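Local coordinates for putative TetR-family transcriptional regulator (Streptomyces coelicolor, PDB 2HXO), which probably binds cis-regulatory DNA as a dimeric TetR-family transcription factor and so controls the expression of target genes in Streptomyces, at residues R20-G23 against A24-L28; Q217-A220 against G221-L224; T227-T230 against A231-R234. All coordinates share one frame; numbering follows the deposited sequence.

Contact 1: residues R20-G23 against A24-L28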
loop_
_atom_site.group_PDB
_atom_site.type_symbol
_atom_site.label_atom_id
_atom_site.label_comp_id
_atom_site.label_asym_id
_atom_site.label_seq_id
_atom_site.Cartn_x
_atom_site.Cartn_y
_atom_site.Cartn_z
ATOM N N ARG A 20 4.258 -3.921 29.914
ATOM C CA ARG A 20 5.041 -5.150 29.936
ATOM C C ARG A 20 4.522 -6.140 28.905
ATOM O O ARG A 20 5.267 -6.602 28.032
ATOM C CB ARG A 20 4.991 -5.801 31.319
ATOM C CG ARG A 20 5.702 -5.039 32.420
ATOM C CD ARG A 20 5.766 -5.884 33.688
ATOM N NE ARG A 20 6.493 -7.133 33.469
ATOM C CZ ARG A 20 6.576 -8.119 34.358
ATOM N NH1 ARG A 20 5.970 -8.005 35.538
ATOM N NH2 ARG A 20 7.267 -9.218 34.070
ATOM N N ILE A 21 3.240 -6.467 29.016
ATOM C CA ILE A 21 2.621 -7.400 28.095
ATOM C C ILE A 21 2.889 -6.957 26.659
ATOM O O ILE A 21 3.415 -7.723 25.852
ATOM C CB ILE A 21 1.103 -7.456 28.304
ATOM C CG1 ILE A 21 0.782 -7.559 29.798
ATOM C CG2 ILE A 21 0.518 -8.629 27.527
ATOM C CD1 ILE A 21 1.237 -8.833 30.447
ATOM N N VAL A 22 2.532 -5.713 26.349
ATOM C CA VAL A 22 2.723 -5.180 25.003
ATOM C C VAL A 22 4.192 -5.170 24.590
ATOM O O VAL A 22 4.538 -5.625 23.502
ATOM C CB VAL A 22 2.143 -3.751 24.885
ATOM C CG1 VAL A 22 2.349 -3.219 23.483
ATOM C CG2 VAL A 22 0.658 -3.765 25.234
ATOM N N GLY A 23 5.055 -4.658 25.462
ATOM C CA GLY A 23 6.474 -4.622 25.151
ATOM C C GLY A 23 6.997 -6.000 24.770
ATOM O O GLY A 23 7.788 -6.139 23.835
ATOM N N ALA A 24 6.540 -7.023 25.491
ATOM C CA ALA A 24 6.963 -8.395 25.236
ATOM C C ALA A 24 6.540 -8.878 23.852
ATOM O O ALA A 24 7.331 -9.476 23.128
ATOM C CB ALA A 24 6.398 -9.323 26.305
ATOM N N ALA A 25 5.289 -8.621 23.488
ATOM C CA ALA A 25 4.783 -9.040 22.187
ATOM C C ALA A 25 5.550 -8.343 21.052
ATOM O O ALA A 25 5.846 -8.955 20.020
ATOM C CB ALA A 25 3.288 -8.737 22.088
ATOM N N VAL A 26 5.870 -7.066 21.246
ATOM C CA VAL A 26 6.616 -6.314 20.245
ATOM C C VAL A 26 7.994 -6.962 20.023
ATOM O O VAL A 26 8.392 -7.225 18.883
ATOM C CB VAL A 26 6.805 -4.835 20.681
ATOM C CG1 VAL A 26 7.713 -4.108 19.685
ATOM C CG2 VAL A 26 5.451 -4.139 20.768
ATOM N N GLU A 27 8.711 -7.221 21.114
ATOM C CA GLU A 27 10.031 -7.845 21.041
ATOM C C GLU A 27 9.935 -9.148 20.265
ATOM O O GLU A 27 10.759 -9.435 19.397
ATOM C CB GLU A 27 10.565 -8.135 22.448
ATOM C CG GLU A 27 10.662 -6.915 23.342
ATOM C CD GLU A 27 11.079 -7.263 24.757
ATOM O OE1 GLU A 27 10.392 -8.089 25.403
ATOM O OE2 GLU A 27 12.096 -6.708 25.227
ATOM N N LEU A 28 8.920 -9.938 20.587
ATOM C CA LEU A 28 8.707 -11.207 19.913
ATOM C C LEU A 28 8.366 -10.976 18.448
ATOM O O LEU A 28 8.889 -11.657 17.570
ATOM C CB LEU A 28 7.577 -11.990 20.596
ATOM C CG LEU A 28 7.869 -12.497 22.016
ATOM C CD1 LEU A 28 6.616 -13.138 22.608
ATOM C CD2 LEU A 28 9.021 -13.503 21.970
#

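Contact 2: residues Q217-A220 against G221-L224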
loop_
_atom_site.group_PDB
_atom_site.type_symbol
_atom_site.label_atom_id
_atom_site.label_comp_id
_atom_site.label_asym_id
_atom_site.label_seq_id
_atom_site.Cartn_x
_atom_site.Cartn_y
_atom_site.Cartn_z
ATOM N N GLN A 217 11.697 10.027 -1.492
ATOM C CA GLN A 217 10.625 9.776 -2.436
ATOM C C GLN A 217 9.319 9.863 -1.645
ATOM O O GLN A 217 8.372 10.547 -2.040
ATOM C CB GLN A 217 10.772 8.376 -3.040
ATOM C CG GLN A 217 9.605 7.978 -3.934
ATOM C CD GLN A 217 9.430 8.950 -5.077
ATOM O OE1 GLN A 217 10.372 9.189 -5.830
ATOM N NE2 GLN A 217 8.226 9.528 -5.209
ATOM N N PHE A 218 9.295 9.159 -0.519
ATOM C CA PHE A 218 8.154 9.123 0.371
ATOM C C PHE A 218 7.649 10.523 0.699
ATOM O O PHE A 218 6.469 10.824 0.500
ATOM C CB PHE A 218 8.535 8.395 1.657
ATOM C CG PHE A 218 7.388 8.229 2.622
ATOM C CD1 PHE A 218 6.259 7.496 2.258
ATOM C CD2 PHE A 218 7.428 8.820 3.884
ATOM C CE1 PHE A 218 5.184 7.351 3.133
ATOM C CE2 PHE A 218 6.357 8.682 4.765
ATOM C CZ PHE A 218 5.226 7.939 4.383
ATOM N N LEU A 219 8.543 11.380 1.188
ATOM C CA LEU A 219 8.197 12.756 1.542
ATOM C C LEU A 219 7.756 13.606 0.358
ATOM O O LEU A 219 6.928 14.502 0.515
ATOM C CB LEU A 219 9.371 13.448 2.233
ATOM C CG LEU A 219 9.686 13.003 3.662
ATOM C CD1 LEU A 219 10.856 13.823 4.204
ATOM C CD2 LEU A 219 8.446 13.189 4.540
ATOM N N ALA A 220 8.320 13.342 -0.817
ATOM C CA ALA A 220 7.957 14.091 -2.023
ATOM C C ALA A 220 6.544 13.697 -2.441
ATOM O O ALA A 220 5.740 14.555 -2.817
ATOM C CB ALA A 220 8.937 13.792 -3.152
ATOM N N GLY A 221 6.239 12.404 -2.358
ATOM C CA GLY A 221 4.909 11.933 -2.719
ATOM C C GLY A 221 3.832 12.504 -1.805
ATOM O O GLY A 221 2.775 12.938 -2.274
ATOM N N ILE A 222 4.101 12.514 -0.500
ATOM C CA ILE A 222 3.151 13.042 0.470
ATOM C C ILE A 222 2.959 14.534 0.180
ATOM O O ILE A 222 1.831 15.039 0.201
ATOM C CB ILE A 222 3.655 12.795 1.939
ATOM C CG1 ILE A 222 2.478 12.843 2.912
ATOM C CG2 ILE A 222 4.664 13.848 2.357
ATOM C CD1 ILE A 222 1.461 11.735 2.729
ATOM N N THR A 223 4.050 15.229 -0.136
ATOM C CA THR A 223 3.978 16.664 -0.452
ATOM C C THR A 223 3.118 16.909 -1.701
ATOM O O THR A 223 2.357 17.888 -1.780
ATOM C CB THR A 223 5.405 17.231 -0.619
ATOM O OG1 THR A 223 6.081 17.120 0.646
ATOM C CG2 THR A 223 5.382 18.685 -1.054
ATOM N N LEU A 224 3.237 16.006 -2.666
ATOM C CA LEU A 224 2.450 16.064 -3.899
ATOM C C LEU A 224 0.954 15.926 -3.548
ATOM O O LEU A 224 0.114 16.663 -4.057
ATOM C CB LEU A 224 2.868 14.912 -4.814
ATOM C CG LEU A 224 3.273 15.179 -6.257
ATOM C CD1 LEU A 224 3.875 16.564 -6.420
ATOM C CD2 LEU A 224 4.248 14.084 -6.673
#

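Contact 3: residues T227-T230 against A231-R234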
loop_
_atom_site.group_PDB
_atom_site.type_symbol
_atom_site.label_atom_id
_atom_site.label_comp_id
_atom_site.label_asym_id
_atom_site.label_seq_id
_atom_site.Cartn_x
_atom_site.Cartn_y
_atom_site.Cartn_z
ATOM N N THR A 227 -0.235 19.073 -1.796
ATOM C CA THR A 227 -0.434 20.182 -2.734
ATOM C C THR A 227 -1.807 20.064 -3.396
ATOM O O THR A 227 -2.497 21.070 -3.615
ATOM C CB THR A 227 0.653 20.183 -3.811
ATOM O OG1 THR A 227 1.926 20.409 -3.185
ATOM C CG2 THR A 227 0.400 21.277 -4.847
ATOM N N GLY A 228 -2.202 18.831 -3.714
ATOM C CA GLY A 228 -3.509 18.618 -4.311
ATOM C C GLY A 228 -4.582 18.953 -3.291
ATOM O O GLY A 228 -5.590 19.571 -3.612
ATOM N N ILE A 229 -4.348 18.569 -2.041
ATOM C CA ILE A 229 -5.307 18.823 -0.987
ATOM C C ILE A 229 -5.447 20.313 -0.729
ATOM O O ILE A 229 -6.560 20.810 -0.530
ATOM C CB ILE A 229 -4.909 18.076 0.312
ATOM C CG1 ILE A 229 -5.110 16.568 0.111
ATOM C CG2 ILE A 229 -5.743 18.567 1.476
ATOM C CD1 ILE A 229 -4.606 15.683 1.231
ATOM N N THR A 230 -4.329 21.042 -0.752
ATOM C CA THR A 230 -4.391 22.477 -0.515
ATOM C C THR A 230 -5.241 23.200 -1.567
ATOM O O THR A 230 -5.790 24.256 -1.273
ATOM C CB THR A 230 -2.961 23.165 -0.446
ATOM O OG1 THR A 230 -2.412 23.334 -1.758
ATOM C CG2 THR A 230 -2.020 22.342 0.364
ATOM N N ALA A 231 -5.358 22.635 -2.773
ATOM C CA ALA A 231 -6.173 23.250 -3.823
ATOM C C ALA A 231 -7.682 23.047 -3.575
ATOM O O ALA A 231 -8.512 23.573 -4.309
ATOM C CB ALA A 231 -5.777 22.701 -5.195
ATOM N N LEU A 232 -8.035 22.294 -2.535
ATOM C CA LEU A 232 -9.444 22.065 -2.188
ATOM C C LEU A 232 -10.015 23.293 -1.470
ATOM O O LEU A 232 -11.229 23.457 -1.352
ATOM C CB LEU A 232 -9.593 20.855 -1.269
ATOM C CG LEU A 232 -9.402 19.466 -1.882
ATOM C CD1 LEU A 232 -9.400 18.440 -0.757
ATOM C CD2 LEU A 232 -10.545 19.176 -2.904
ATOM N N HIS A 233 -9.135 24.148 -0.968
ATOM C CA HIS A 233 -9.598 25.351 -0.297
ATOM C C HIS A 233 -9.927 26.407 -1.343
ATOM O O HIS A 233 -9.140 26.656 -2.251
ATOM C CB HIS A 233 -8.538 25.913 0.646
ATOM C CG HIS A 233 -8.937 27.216 1.252
ATOM N ND1 HIS A 233 -9.918 27.311 2.216
ATOM C CD2 HIS A 233 -8.588 28.485 0.942
ATOM C CE1 HIS A 233 -10.157 28.584 2.470
ATOM N NE2 HIS A 233 -9.364 29.317 1.709
ATOM N N ARG A 234 -11.092 27.024 -1.209
ATOM C CA ARG A 234 -11.514 28.058 -2.138
ATOM C C ARG A 234 -11.675 29.400 -1.424
ATOM O O ARG A 234 -12.243 29.475 -0.328
ATOM C CB ARG A 234 -12.840 27.664 -2.803
ATOM C CG ARG A 234 -12.762 26.412 -3.662
ATOM C CD ARG A 234 -11.483 26.404 -4.479
ATOM N NE ARG A 234 -11.516 25.406 -5.536
ATOM C CZ ARG A 234 -12.176 25.558 -6.681
ATOM N NH1 ARG A 234 -12.856 26.678 -6.908
ATOM N NH2 ARG A 234 -12.159 24.592 -7.596
#

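Contact 1: residues R20-G23 against A24-L28
Ala-24 sits over the turn before it, its CB 3.4 Å from both Arg-20 O and Ile-21 O, and its backbone N donates to Arg-20 O at 2.9 Å. The same i to i+4 pattern carries on through Ala-25, Val-26 and Glu-27, the last with an N-H...O angle of 168° at Gly-23 O. Ala-24 and Ala-25 carry the tight part; with Ile-21 and Leu-28 they form the buried face, where small methyls suit the packing of Leu-46, Leu-63 and, from a loop, Leu-37. Helix 18-31 is the first helix of the TetR-type DNA-binding domain, and this face meets helix 39-46, which falls within the predicted helix-turn-helix, and helix 60-76. Val-22 CG1 lies 4.2 Å from Val-26 CG2, a looser touch; branched valines suit this partly exposed flank, packing on Ala-70 and Ala-67 of helix 60-76. Val-26 CG2 also leans back over Val-22 O, 3.2 Å away. On the solvent side Arg-20 points off the helix. Glu-27 CG, anti to its carbonyl carbon (chi1 -58°), lies 3.0 Å from Gly-23 O, while the partly exposed carboxylate keeps a long, weak ion pair with Arg-45.

Contact 2: residues Q217-A220 against G221-L224
Leu-219 O is gripped twice by one residue, taking OG1 of Thr-223 at 2.8 Å and N of Thr-223 at 3.0 Å. The setting is helix 214-230, the last helix of the C-terminal domain, which in TetR relatives carries the ligand pocket and the dimer interface. The pair of hydrogen bonds is the familiar way a helical threonine returns its hydroxyl to the carbonyl one turn back. The two donors come from opposite faces of the carbonyl plane: OG1 is tilted 23° from it, whereas N stands 36° out of it. Thr-223 can do this because its OG1 is anti to its own carbonyl carbon (chi1 -64°), beside the backbone N, and the same hydroxyl is also hydrogen-bonded to Arg-92 NE.

Around this polar edge the other residues suit their faces of the helix. Phe-218 and Ile-222 lie on the buried side, where Phe-218 stacks on Trp-99 and Ile-222 packs among Leu-153, Tyr-156 and Ile-157; the hydroxyl of Tyr-156 also bonds to Phe-218 O. Gly-221 is buried and has no side chain, and its N donates to Gln-217 O at 2.8 Å. Gln-217, Ala-220 and Leu-224 meet the second subunit: Gln-217 NE2 bonds to Thr-148 O of that subunit, while its OE1 is held by His-212, so both ends of this buried amide are satisfied. Leu-219 and Ile-222 touch lightly through CD2 and CG2, 4.4 Å apart. With CG1 of Ile-222 roughly anti to the backbone N, CG2 is left between that N and the carbonyl carbon, which brings it 3.0 Å from Leu-219 O.

Contact 3: residues T227-T230 against A231-R234
Backbone bonds between Thr-227 to Thr-230 and Ala-231 to His-233 shorten in reach as the helix runs out. Ala-231 N shares itself between two weak bonds, to Thr-227 O at 3.4 Å and to Gly-228 O at 3.2 Å. Next, Leu-232 N makes a sounder bond to Ile-229 O at 2.9 Å, though it stands 54° out of that carbonyl plane, and His-233 N reaches Thr-230 O only weakly.

Side-chain polar bonds add to these. Thr-230 OG1 donates to Thr-227 O at 2.9 Å, its chi1 of 77° setting the hydroxyl between the backbone N and the carbonyl carbon, where it can bend back over the last turn. The ring of His-233 is carried outward, and its ND1 is bound to Gly-140 O.

Apolar contact is made by Ile-229 CG2 and Leu-232 CD1, 4.3 Å apart. Both leucine and isoleucine suit a partly buried seam, since they also touch Val-141 of the same chain and Leu-224 of the second subunit, while small Ala-231 packs on Thr-227 of that subunit. The gradual passage from i+4 to i+3 partners, closed by a type I beta turn from Thr-230 to His-233, is typical of a tightening helix C-terminus.

The three contacts follow one another along the chain. Contact 1 lies near the start, in helix 18-31 of the TetR-type DNA-binding region; contacts 2 and 3 come close to the end, both within the C-terminal, TetR-repressor-like region and both using helix 214-230, the second of them where that helix gives way to a loop. Centres of contacts 1 and 2 are 32 Å apart, those of 1 and 3 are 41 Å apart, and contact 1 lies across the chain's centre from the other two, whose centres are 16 Å apart. Contacts 2 and 3 also touch the second subunit, whereas contact 1 does not, consistent with separate regions for DNA binding and dimerisation.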